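Local coordinates for protein STU0660 (Streptococcus thermophilus, PDB 3ZTH) that belongs to the large Csn2 proteins involved in CRISPR-mediated bacterial immunity, binds magnesium ions and probably binds DNA, at residues I20-G25 with R252-L257; I256-V261 with L300-L305; E262-V267 with Q323-S328. All blocks are in the same frame, centred on the assembly; numbering follows the deposited sequence.

Contact 1: I20-G25 with R252-L257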
loop_
_atom_site.group_PDB
_atom_site.type_symbol
_atom_site.label_atom_id
_atom_site.label_comp_id
_atom_site.label_asym_id
_atom_site.label_seq_id
_atom_site.Cartn_x
_atom_site.Cartn_y
_atom_site.Cartn_z
ATOM N N ILE A 20 20.812 -19.825 33.279
ATOM C CA ILE A 20 19.593 -19.258 33.822
ATOM C C ILE A 20 19.954 -18.003 34.610
ATOM O O ILE A 20 20.508 -18.070 35.708
ATOM C CB ILE A 20 18.839 -20.275 34.715
ATOM C CG1 ILE A 20 18.343 -21.439 33.852
ATOM C CG2 ILE A 20 17.634 -19.613 35.374
ATOM C CD1 ILE A 20 17.515 -22.451 34.603
ATOM N N THR A 21 19.655 -16.857 34.016
ATOM C CA THR A 21 19.932 -15.557 34.617
ATOM C C THR A 21 18.656 -14.933 35.195
ATOM O O THR A 21 17.597 -14.966 34.560
ATOM C CB THR A 21 20.506 -14.590 33.557
ATOM O OG1 THR A 21 21.675 -15.169 32.973
ATOM C CG2 THR A 21 20.863 -13.238 34.185
ATOM N N GLN A 22 18.763 -14.359 36.390
ATOM C CA GLN A 22 17.620 -13.716 37.041
ATOM C C GLN A 22 17.941 -12.278 37.447
ATOM O O GLN A 22 18.912 -12.014 38.156
ATOM C CB GLN A 22 17.183 -14.514 38.271
ATOM C CG GLN A 22 16.749 -15.948 37.957
ATOM C CD GLN A 22 16.406 -16.742 39.205
ATOM O OE1 GLN A 22 15.284 -16.680 39.719
ATOM N NE2 GLN A 22 17.383 -17.485 39.709
ATOM N N ILE A 23 17.123 -11.348 36.976
ATOM C CA ILE A 23 17.310 -9.940 37.275
ATOM C C ILE A 23 16.221 -9.537 38.250
ATOM O O ILE A 23 15.034 -9.624 37.945
ATOM C CB ILE A 23 17.240 -9.090 35.984
ATOM C CG1 ILE A 23 18.456 -9.401 35.113
ATOM C CG2 ILE A 23 17.218 -7.598 36.322
ATOM C CD1 ILE A 23 18.424 -8.751 33.765
ATOM N N VAL A 24 16.643 -9.098 39.428
ATOM C CA VAL A 24 15.729 -8.717 40.497
ATOM C C VAL A 24 16.144 -7.362 41.068
ATOM O O VAL A 24 17.156 -6.802 40.656
ATOM C CB VAL A 24 15.779 -9.787 41.604
ATOM C CG1 VAL A 24 15.035 -9.325 42.804
ATOM C CG2 VAL A 24 15.174 -11.092 41.100
ATOM N N GLY A 25 15.378 -6.827 42.011
ATOM C CA GLY A 25 15.752 -5.546 42.579
ATOM C C GLY A 25 14.586 -4.591 42.725
ATOM O O GLY A 25 13.532 -4.785 42.122
ATOM N N ARG A 252 25.394 -17.065 41.068
ATOM C CA ARG A 252 26.179 -15.963 40.530
ATOM C C ARG A 252 25.476 -15.181 39.422
ATOM O O ARG A 252 25.863 -14.059 39.101
ATOM C CB ARG A 252 27.521 -16.496 40.018
ATOM C CG ARG A 252 28.482 -16.893 41.138
ATOM C CD ARG A 252 29.812 -17.439 40.609
ATOM N NE ARG A 252 29.651 -18.726 39.932
ATOM C CZ ARG A 252 29.800 -18.918 38.622
ATOM N NH1 ARG A 252 30.122 -17.900 37.828
ATOM N NH2 ARG A 252 29.621 -20.132 38.105
ATOM N N PHE A 253 24.434 -15.761 38.844
ATOM C CA PHE A 253 23.725 -15.092 37.772
ATOM C C PHE A 253 22.458 -14.381 38.223
ATOM O O PHE A 253 21.624 -13.976 37.404
ATOM C CB PHE A 253 23.462 -16.098 36.659
ATOM C CG PHE A 253 24.699 -16.835 36.257
ATOM C CD1 PHE A 253 25.815 -16.132 35.793
ATOM C CD2 PHE A 253 24.800 -18.211 36.439
ATOM C CE1 PHE A 253 27.013 -16.786 35.528
ATOM C CE2 PHE A 253 25.999 -18.879 36.176
ATOM C CZ PHE A 253 27.105 -18.169 35.722
ATOM N N VAL A 254 22.324 -14.234 39.535
ATOM C CA VAL A 254 21.203 -13.516 40.108
ATOM C C VAL A 254 21.726 -12.097 40.212
ATOM O O VAL A 254 22.614 -11.814 41.008
ATOM C CB VAL A 254 20.850 -14.023 41.503
ATOM C CG1 VAL A 254 19.847 -13.095 42.147
ATOM C CG2 VAL A 254 20.284 -15.428 41.415
ATOM N N ASN A 255 21.196 -11.214 39.379
ATOM C CA ASN A 255 21.625 -9.826 39.372
ATOM C C ASN A 255 20.653 -8.926 40.130
ATOM O O ASN A 255 19.460 -8.870 39.811
ATOM C CB ASN A 255 21.781 -9.353 37.924
ATOM C CG ASN A 255 22.958 -10.020 37.214
ATOM O OD1 ASN A 255 24.109 -9.587 37.342
ATOM N ND2 ASN A 255 22.676 -11.089 36.484
ATOM N N ILE A 256 21.168 -8.232 41.137
ATOM C CA ILE A 256 20.351 -7.336 41.942
ATOM C C ILE A 256 20.486 -5.925 41.396
ATOM O O ILE A 256 21.585 -5.374 41.368
ATOM C CB ILE A 256 20.819 -7.321 43.411
ATOM C CG1 ILE A 256 20.989 -8.750 43.921
ATOM C CG2 ILE A 256 19.814 -6.560 44.275
ATOM C CD1 ILE A 256 21.606 -8.829 45.301
ATOM N N LEU A 257 19.374 -5.349 40.957
ATOM C CA LEU A 257 19.361 -3.993 40.429
ATOM C C LEU A 257 18.553 -3.078 41.348
ATOM O O LEU A 257 17.330 -2.974 41.209
ATOM C CB LEU A 257 18.754 -3.980 39.022
ATOM C CG LEU A 257 19.759 -3.929 37.863
ATOM C CD1 LEU A 257 20.723 -5.101 37.977
ATOM C CD2 LEU A 257 19.031 -3.949 36.512
#
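Strands 20-24 and 254-257 run parallel, their axes 4.7 Å apart and 16° from exact alignment. Four backbone hydrogen bonds join them. Q22 N meets F253 O from above the carbonyl plane. N255 N reaches Q22 O at 2.7 Å, nearly along the C=O axis. V24 N to N255 O is the straightest of the four, 177° at the hydrogen. L257 N closes the ladder on V24 O, lying in the carbonyl plane. The side chains alternate between the two faces. Q22 has CG anti to its carbonyl carbon (chi1 -60°) and an extended chain. It lies alongside V254, NE2 3.9 Å from V254 CG2, and NE2 is bonded to K245 O. V24 and I256 share that face. In the family's P-loop NTPase-like core, 20-24 is a central strand, with 232-237 on its other side, and it leads toward the magnesium ligand Q26. The other face carries I23 and N255. Beside N255, T21 turns CG2 anti to its N, which puts the methyl 3.4 Å from F253 O and 3.6 Å from N255 ND2. T21 OG1 points off to G18 N. N255 OD1 accepts from N16 N. The I23 and L257 side chains cross obliquely, and I23 CG2 touches L257 CD2 at 4.1 Å. G25 CA comes 3.3 Å from L257 O in a CA-H...O contact.

Contact 2: I256-V261 with L300-L305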
loop_
_atom_site.group_PDB
_atom_site.type_symbol
_atom_site.label_atom_id
_atom_site.label_comp_id
_atom_site.label_asym_id
_atom_site.label_seq_id
_atom_site.Cartn_x
_atom_site.Cartn_y
_atom_site.Cartn_z
ATOM N N ILE A 256 21.168 -8.232 41.137
ATOM C CA ILE A 256 20.351 -7.336 41.942
ATOM C C ILE A 256 20.486 -5.925 41.396
ATOM O O ILE A 256 21.585 -5.374 41.368
ATOM C CB ILE A 256 20.819 -7.321 43.411
ATOM C CG1 ILE A 256 20.989 -8.750 43.921
ATOM C CG2 ILE A 256 19.814 -6.560 44.275
ATOM C CD1 ILE A 256 21.606 -8.829 45.301
ATOM N N LEU A 257 19.374 -5.349 40.957
ATOM C CA LEU A 257 19.361 -3.993 40.429
ATOM C C LEU A 257 18.553 -3.078 41.348
ATOM O O LEU A 257 17.330 -2.974 41.209
ATOM C CB LEU A 257 18.754 -3.980 39.022
ATOM C CG LEU A 257 19.759 -3.929 37.863
ATOM C CD1 LEU A 257 20.723 -5.101 37.977
ATOM C CD2 LEU A 257 19.031 -3.949 36.512
ATOM N N SER A 258 19.225 -2.420 42.292
ATOM C CA SER A 258 18.534 -1.520 43.223
ATOM C C SER A 258 19.212 -0.159 43.275
ATOM O O SER A 258 19.444 0.454 42.235
ATOM C CB SER A 258 18.479 -2.121 44.634
ATOM O OG SER A 258 17.534 -3.181 44.732
ATOM N N ASP A 259 19.511 0.331 44.475
ATOM C CA ASP A 259 20.188 1.620 44.579
ATOM C C ASP A 259 21.601 1.429 44.041
ATOM O O ASP A 259 22.337 2.387 43.816
ATOM C CB ASP A 259 20.239 2.115 46.025
ATOM C CG ASP A 259 18.869 2.423 46.582
ATOM O OD1 ASP A 259 17.985 2.854 45.814
ATOM O OD2 ASP A 259 18.673 2.248 47.799
ATOM N N GLN A 260 21.965 0.169 43.838
ATOM C CA GLN A 260 23.264 -0.185 43.291
ATOM C C GLN A 260 23.103 -1.496 42.542
ATOM O O GLN A 260 22.081 -2.176 42.687
ATOM C CB GLN A 260 24.303 -0.326 44.411
ATOM C CG GLN A 260 25.369 0.768 44.383
ATOM C CD GLN A 260 25.729 1.267 45.765
ATOM O OE1 GLN A 260 26.055 0.478 46.661
ATOM N NE2 GLN A 260 25.674 2.586 45.951
ATOM N N VAL A 261 24.095 -1.834 41.725
ATOM C CA VAL A 261 24.052 -3.070 40.964
ATOM C C VAL A 261 25.158 -4.040 41.378
ATOM O O VAL A 261 26.335 -3.685 41.397
ATOM C CB VAL A 261 24.157 -2.792 39.440
ATOM C CG1 VAL A 261 24.196 -4.111 38.661
ATOM C CG2 VAL A 261 22.960 -1.978 38.980
ATOM N N LEU A 300 17.920 -6.228 48.601
ATOM C CA LEU A 300 19.279 -5.825 48.934
ATOM C C LEU A 300 19.679 -4.549 48.213
ATOM O O LEU A 300 19.107 -4.210 47.184
ATOM C CB LEU A 300 20.252 -6.949 48.575
ATOM C CG LEU A 300 19.954 -8.257 49.313
ATOM C CD1 LEU A 300 20.845 -9.374 48.805
ATOM C CD2 LEU A 300 20.155 -8.038 50.813
ATOM N N LEU A 301 20.660 -3.841 48.762
ATOM C CA LEU A 301 21.161 -2.607 48.154
ATOM C C LEU A 301 20.043 -1.594 47.919
ATOM O O LEU A 301 20.027 -0.894 46.910
ATOM C CB LEU A 301 21.846 -2.924 46.820
ATOM C CG LEU A 301 22.598 -4.260 46.760
ATOM C CD1 LEU A 301 23.143 -4.479 45.354
ATOM C CD2 LEU A 301 23.717 -4.283 47.782
ATOM N N THR A 302 19.106 -1.516 48.852
ATOM C CA THR A 302 18.004 -0.579 48.703
ATOM C C THR A 302 17.745 0.204 49.975
ATOM O O THR A 302 17.378 -0.378 51.000
ATOM C CB THR A 302 16.673 -1.293 48.335
ATOM O OG1 THR A 302 16.846 -2.084 47.155
ATOM C CG2 THR A 302 15.586 -0.266 48.077
ATOM N N LYS A 303 17.957 1.513 49.926
ATOM C CA LYS A 303 17.659 2.327 51.085
ATOM C C LYS A 303 16.157 2.475 50.935
ATOM O O LYS A 303 15.687 3.068 49.967
ATOM C CB LYS A 303 18.314 3.701 51.006
ATOM C CG LYS A 303 18.033 4.524 52.248
ATOM C CD LYS A 303 18.313 6.004 52.055
ATOM C CE LYS A 303 17.955 6.780 53.322
ATOM N NZ LYS A 303 18.137 8.253 53.165
HETATM N N MSE A 304 15.401 1.930 51.879
HETATM C CA MSE A 304 13.956 1.993 51.777
HETATM C C MSE A 304 13.243 2.937 52.720
HETATM O O MSE A 304 13.640 3.118 53.868
HETATM C CB MSE A 304 13.387 0.586 51.906
HETATM C CG MSE A 304 13.761 -0.270 50.713
HETATM SE SE MSE A 304 13.187 -2.093 50.798
HETATM C CE MSE A 304 14.466 -2.683 52.132
ATOM N N LEU A 305 12.179 3.540 52.202
ATOM C CA LEU A 305 11.361 4.488 52.943
ATOM C C LEU A 305 10.512 3.748 53.973
ATOM O O LEU A 305 10.314 4.224 55.091
ATOM C CB LEU A 305 10.465 5.247 51.962
ATOM C CG LEU A 305 9.691 6.460 52.475
ATOM C CD1 LEU A 305 10.642 7.439 53.155
ATOM C CD2 LEU A 305 8.977 7.123 51.300
#
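The turn 258-260, between the last two strands of the sheet, meets the loop that joins helices 286-296 and 312-324, close to the magnesium ligand Q26. The turn is closed by S258 N bonding to Q260 O. S258 holds OG anti to its carbonyl carbon (chi1 -74°), so the hydroxyl faces the loop. OG lies 2.7 Å from T302 OG1 and 3.1 Å from L300 O. It is also hydrogen-bonded to Q26 N, so this buried oxygen links the loop to the backbone of a metal-binding residue. D259 is gripped at two points. Its N donates to L301 O at 2.8 Å, nearly along the C=O axis. Its carboxylate OD2 accepts from K303 N at 2.4 Å, which is very short for a hydrogen bond, almost along the C-O axis and with 166° at the hydrogen. The nearby N-H probably favours the charged form of the carboxylate. Apolar contacts lie beside this polar patch. The I256 and L300 side chains cross obliquely, with the two CD1 atoms 3.6 Å apart. I256 CG2 meets L301 CD1 at 4.1 Å, the two side chains at about a right angle. L301, at positive phi (55°), starts its side chain toward segment 256-261, and CD1 comes 3.7 Å from Q260 O. Behind the loop, L300 and L301 rest on helix 312-324, while L257 turns the other way onto helix 28-43.

Contact 3: E262-V267 with Q323-S328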
loop_
_atom_site.group_PDB
_atom_site.type_symbol
_atom_site.label_atom_id
_atom_site.label_comp_id
_atom_site.label_asym_id
_atom_site.label_seq_id
_atom_site.Cartn_x
_atom_site.Cartn_y
_atom_site.Cartn_z
ATOM N N GLU A 262 24.765 -5.266 41.709
ATOM C CA GLU A 262 25.700 -6.314 42.110
ATOM C C GLU A 262 25.056 -7.654 41.782
ATOM O O GLU A 262 23.834 -7.750 41.668
ATOM C CB GLU A 262 25.945 -6.286 43.623
ATOM C CG GLU A 262 26.382 -4.948 44.214
ATOM C CD GLU A 262 27.851 -4.600 43.950
ATOM O OE1 GLU A 262 28.591 -5.430 43.364
ATOM O OE2 GLU A 262 28.262 -3.480 44.341
ATOM N N HIS A 263 25.866 -8.690 41.611
ATOM C CA HIS A 263 25.311 -10.014 41.383
ATOM C C HIS A 263 25.732 -10.835 42.594
ATOM O O HIS A 263 26.733 -10.516 43.238
ATOM C CB HIS A 263 25.812 -10.624 40.070
ATOM C CG HIS A 263 27.296 -10.773 39.981
ATOM N ND1 HIS A 263 28.008 -11.635 40.787
ATOM C CD2 HIS A 263 28.198 -10.213 39.140
ATOM C CE1 HIS A 263 29.285 -11.603 40.443
ATOM N NE2 HIS A 263 29.426 -10.749 39.446
ATOM N N LEU A 264 24.947 -11.851 42.947
ATOM C CA LEU A 264 25.276 -12.680 44.103
ATOM C C LEU A 264 26.552 -13.475 43.865
ATOM O O LEU A 264 27.031 -13.593 42.726
ATOM C CB LEU A 264 24.135 -13.653 44.428
ATOM C CG LEU A 264 22.808 -13.083 44.949
ATOM C CD1 LEU A 264 21.829 -14.215 45.208
ATOM C CD2 LEU A 264 23.050 -12.290 46.219
ATOM N N TYR A 265 27.099 -14.003 44.955
ATOM C CA TYR A 265 28.310 -14.819 44.918
ATOM C C TYR A 265 27.836 -16.270 44.992
ATOM O O TYR A 265 26.639 -16.540 44.881
ATOM C CB TYR A 265 29.191 -14.536 46.142
ATOM C CG TYR A 265 29.648 -13.103 46.320
ATOM C CD1 TYR A 265 30.519 -12.495 45.407
ATOM C CD2 TYR A 265 29.256 -12.373 47.441
ATOM C CE1 TYR A 265 30.996 -11.197 45.615
ATOM C CE2 TYR A 265 29.724 -11.075 47.663
ATOM C CZ TYR A 265 30.594 -10.496 46.752
ATOM O OH TYR A 265 31.075 -9.227 47.009
ATOM N N ASP A 266 28.768 -17.201 45.173
ATOM C CA ASP A 266 28.393 -18.604 45.307
ATOM C C ASP A 266 27.701 -18.717 46.659
ATOM O O ASP A 266 28.035 -17.984 47.595
ATOM C CB ASP A 266 29.624 -19.513 45.284
ATOM C CG ASP A 266 30.285 -19.564 43.921
ATOM O OD1 ASP A 266 29.638 -20.018 42.951
ATOM O OD2 ASP A 266 31.459 -19.145 43.820
ATOM N N VAL A 267 26.735 -19.626 46.749
ATOM C CA VAL A 267 25.970 -19.841 47.972
ATOM C C VAL A 267 26.820 -20.289 49.167
ATOM O O VAL A 267 26.685 -19.753 50.266
ATOM C CB VAL A 267 24.854 -20.883 47.733
ATOM C CG1 VAL A 267 23.954 -20.982 48.952
ATOM C CG2 VAL A 267 24.056 -20.494 46.496
ATOM N N GLN A 323 25.682 -5.652 54.408
ATOM C CA GLN A 323 27.013 -5.320 54.885
ATOM C C GLN A 323 28.101 -5.940 54.000
ATOM O O GLN A 323 29.118 -5.300 53.731
ATOM C CB GLN A 323 27.182 -5.783 56.335
ATOM C CG GLN A 323 28.503 -5.366 56.938
ATOM C CD GLN A 323 28.576 -5.573 58.436
ATOM O OE1 GLN A 323 29.612 -5.310 59.053
ATOM N NE2 GLN A 323 27.480 -6.039 59.036
ATOM N N LEU A 324 27.886 -7.174 53.542
ATOM C CA LEU A 324 28.857 -7.856 52.684
ATOM C C LEU A 324 29.047 -7.132 51.364
ATOM O O LEU A 324 30.034 -7.349 50.660
ATOM C CB LEU A 324 28.426 -9.294 52.399
ATOM C CG LEU A 324 28.374 -10.250 53.589
ATOM C CD1 LEU A 324 28.246 -11.655 53.048
ATOM C CD2 LEU A 324 29.634 -10.142 54.449
ATOM N N PHE A 325 28.087 -6.286 51.018
ATOM C CA PHE A 325 28.162 -5.514 49.789
ATOM C C PHE A 325 28.492 -4.073 50.150
ATOM O O PHE A 325 28.474 -3.183 49.311
ATOM C CB PHE A 325 26.834 -5.588 49.034
ATOM C CG PHE A 325 26.611 -6.903 48.338
ATOM C CD1 PHE A 325 27.345 -7.236 47.207
ATOM C CD2 PHE A 325 25.679 -7.812 48.818
ATOM C CE1 PHE A 325 27.153 -8.456 46.567
ATOM C CE2 PHE A 325 25.482 -9.031 48.185
ATOM C CZ PHE A 325 26.219 -9.355 47.057
ATOM N N HIS A 326 28.805 -3.859 51.417
ATOM C CA HIS A 326 29.144 -2.537 51.895
ATOM C C HIS A 326 27.992 -1.560 51.701
ATOM O O HIS A 326 28.210 -0.361 51.523
ATOM C CB HIS A 326 30.393 -2.028 51.176
ATOM C CG HIS A 326 31.598 -2.885 51.393
ATOM N ND1 HIS A 326 32.109 -3.144 52.646
ATOM C CD2 HIS A 326 32.384 -3.558 50.519
ATOM C CE1 HIS A 326 33.157 -3.941 52.537
ATOM N NE2 HIS A 326 33.346 -4.207 51.257
ATOM N N PHE A 327 26.764 -2.069 51.716
ATOM C CA PHE A 327 25.607 -1.198 51.584
ATOM C C PHE A 327 25.151 -0.924 53.012
ATOM O O PHE A 327 25.021 -1.853 53.817
ATOM C CB PHE A 327 24.495 -1.875 50.793
ATOM C CG PHE A 327 23.454 -0.920 50.289
ATOM C CD1 PHE A 327 23.727 -0.080 49.218
ATOM C CD2 PHE A 327 22.210 -0.833 50.905
ATOM C CE1 PHE A 327 22.775 0.829 48.770
ATOM C CE2 PHE A 327 21.254 0.075 50.460
ATOM C CZ PHE A 327 21.536 0.902 49.396
ATOM N N SER A 328 24.897 0.346 53.317
ATOM C CA SER A 328 24.510 0.780 54.661
ATOM C C SER A 328 23.092 0.520 55.188
ATOM O O SER A 328 22.879 0.530 56.402
ATOM C CB SER A 328 24.802 2.274 54.805
ATOM O OG SER A 328 23.974 3.033 53.930
#
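F325 has CG anti to its carbonyl carbon (chi1 -75°), and its ring reaches across to segment 262-267. Y265 has a similar first torsion (chi1 -59°) and starts toward segment 323-328, so the two side chains meet tip to tip. Their planes are only 7° from parallel, but the rings are slid apart, with centroids 5.3 Å from each other, and barely overlap. Contact is at the ends, with Y265 CE2 3.8 Å from F325 CE1. E262 also has CG anti to its carbonyl carbon, and its chain bends at chi2. It runs past the F325 side chain in the opposite direction. The aliphatic part does the touching: E262 CB is 3.9 Å from F325 CE1, and CG is equally close to CD1. H263 O lies at the edge of the F325 ring, near its plane, 3.9 Å from CE1. L264 starts out away from the helix end, yet its CD2 comes to 4.4 Å from F325 CZ. No hydrogen bond crosses this contact. It joins the edge strand 261-263, and the lead into helix 267-277, to the C-terminal end of helix 312-324. That helix ends in a Schellman motif. H326 is its C-prime residue, at positive phi, and H326 N bonds to Q323 O while F327 N bonds to N322 O. F325 therefore sits in the turn that ends the helix. Within the first segment, H263 ND1 donates to L264 O at 2.9 Å. That oxygen is in the imidazole plane, though the donor stands above the carbonyl plane. The Y265 ring has a second aromatic neighbour, F269, which it meets edge-to-face. L264 and Y265 both pack on M270 of helix 267-277, and L324 rests on R273.

In the fold
From the N terminus, strand 20-24 enters the sheet early. Contact 1 closes the longest loop, bringing 252-257 back beside it after 226 residues. Contact 2 starts on the same strand, sharing I256 and L257, and closes a loop of 38 residues at 300-305. Contact 3 opens at 262-267, inside that loop, and closes at 323-328, beyond it, so contacts 2 and 3 cross. Contact 1 ends before contact 3 begins. Strand 261-263 turns back antiparallel on 254-257, with V254 and I256 paired to L264 and E262. G25 also packs on S258, and F327 on L301. Contact 1 lies within the sheet; contacts 2 and 3 tie its edge to the loop before helix 312-324 and that helix's end.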